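Local coordinates for prophage Lp1 protein 11 (Lactobacillus plantarum WCFS1, PDB 3B7H) that probably binds DNA as a small, all-helical prophage protein of the Cro/C1 helix-turn-helix family, consistent with a role in regulating transcription, at residues 19-23 and 24-28. Sequence-based numbering, arbitrary orientation.
Sequences QNLTI and NRVAT
T22 and R25 meet in a local N-terminal cap, where the loop after helix 4-18 turns into helix 23-30. Threonine suits the N-cap because its short hydroxyl can fold back onto the first turn: with chi1 at 58°, OG1 lies between its own backbone N and carbonyl carbon and accepts from R25 N at 3.2 Å, the N-H...O angle being 154°. The same residue's carbonyl starts the helical bonding, as V26 N reaches T22 O at 3.0 Å; A27 N follows on I23 O at 2.8 Å. Beside the cap, leucine supplies a branched apolar end: L21 CD1 lies 3.9 Å from V26 CG2, the side chains crossing at about a right angle, while L21 CD2 lies 4.0 Å from R25 CG. V26, compact and apolar, suits a buried spot, packing also on I16 and V56. The I23 side chain leads away from this turn and packs on helices 4-18 and 34-41. N20, with positive phi, is the C-prime residue of the Schellman motif closing helix 4-18; asparagine, after glycine, tolerates this left-handed conformation comparatively well. A Schellman motif followed by a threonine N-cap thus joins the first two helices of a Cro/C1-type helix-turn-helix domain.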
# COMPACT_ATOMS: atom_id res chain seq x y z
N GLN A 19 -0.32 6.94 -19.91
CA GLN A 19 -0.06 8.38 -19.89
C GLN A 19 1.09 8.78 -20.81
O GLN A 19 1.51 9.93 -20.79
CB GLN A 19 0.22 8.89 -18.47
CG GLN A 19 -1.01 8.98 -17.58
CD GLN A 19 -0.88 10.00 -16.46
OE1 GLN A 19 -0.15 11.00 -16.57
NE2 GLN A 19 -1.59 9.75 -15.37
N ASN A 20 1.56 7.85 -21.65
CA ASN A 20 2.70 8.10 -22.54
C ASN A 20 3.95 8.57 -21.76
O ASN A 20 4.70 9.44 -22.22
CB ASN A 20 2.34 9.11 -23.65
CG ASN A 20 1.15 8.66 -24.55
OD1 ASN A 20 0.75 7.46 -24.60
ND2 ASN A 20 0.61 9.63 -25.31
N LEU A 21 4.14 8.01 -20.57
CA LEU A 21 5.33 8.23 -19.75
C LEU A 21 6.18 6.96 -19.82
O LEU A 21 5.79 5.95 -20.39
CB LEU A 21 4.95 8.53 -18.30
CG LEU A 21 4.21 9.84 -18.01
CD1 LEU A 21 3.46 9.80 -16.71
CD2 LEU A 21 5.20 10.98 -18.01
N THR A 22 7.35 7.02 -19.21
CA THR A 22 8.15 5.83 -19.01
C THR A 22 8.38 5.70 -17.50
O THR A 22 8.27 6.69 -16.78
CB THR A 22 9.49 5.91 -19.77
OG1 THR A 22 10.23 7.07 -19.36
CG2 THR A 22 9.26 5.96 -21.28
N ILE A 23 8.70 4.50 -17.04
CA ILE A 23 8.98 4.31 -15.63
C ILE A 23 10.14 5.19 -15.17
O ILE A 23 10.12 5.71 -14.07
CB ILE A 23 9.20 2.80 -15.27
CG1 ILE A 23 9.36 2.64 -13.74
CG2 ILE A 23 10.40 2.20 -16.01
CD1 ILE A 23 8.08 2.84 -12.94
N ASN A 24 11.13 5.38 -16.03
CA ASN A 24 12.27 6.21 -15.71
C ASN A 24 11.90 7.67 -15.57
O ASN A 24 12.39 8.37 -14.69
CB ASN A 24 13.33 6.04 -16.81
CG ASN A 24 14.59 6.82 -16.56
OD1 ASN A 24 14.87 7.82 -17.24
ND2 ASN A 24 15.38 6.35 -15.62
N ARG A 25 11.04 8.15 -16.45
CA ARG A 25 10.55 9.51 -16.37
C ARG A 25 9.74 9.76 -15.07
O ARG A 25 9.90 10.78 -14.40
CB ARG A 25 9.69 9.81 -17.60
CG ARG A 25 9.18 11.23 -17.70
CD ARG A 25 10.27 12.27 -17.41
NE ARG A 25 9.77 13.63 -17.62
CZ ARG A 25 10.39 14.75 -17.23
NH1 ARG A 25 11.56 14.69 -16.58
NH2 ARG A 25 9.84 15.93 -17.47
N VAL A 26 8.88 8.79 -14.73
CA VAL A 26 8.08 8.86 -13.52
C VAL A 26 9.02 8.84 -12.33
O VAL A 26 8.88 9.63 -11.43
CB VAL A 26 7.08 7.70 -13.47
CG1 VAL A 26 6.43 7.59 -12.10
CG2 VAL A 26 6.02 7.89 -14.54
N ALA A 27 9.99 7.95 -12.36
CA ALA A 27 10.99 7.89 -11.30
C ALA A 27 11.70 9.25 -11.13
O ALA A 27 11.85 9.76 -10.02
CB ALA A 27 11.99 6.78 -11.57
N THR A 28 12.09 9.87 -12.23
CA THR A 28 12.77 11.15 -12.12
C THR A 28 11.81 12.22 -11.52
O THR A 28 12.16 12.89 -10.55
CB THR A 28 13.45 11.58 -13.50
OG1 THR A 28 12.47 11.76 -14.52
CG2 THR A 28 14.44 10.51 -13.96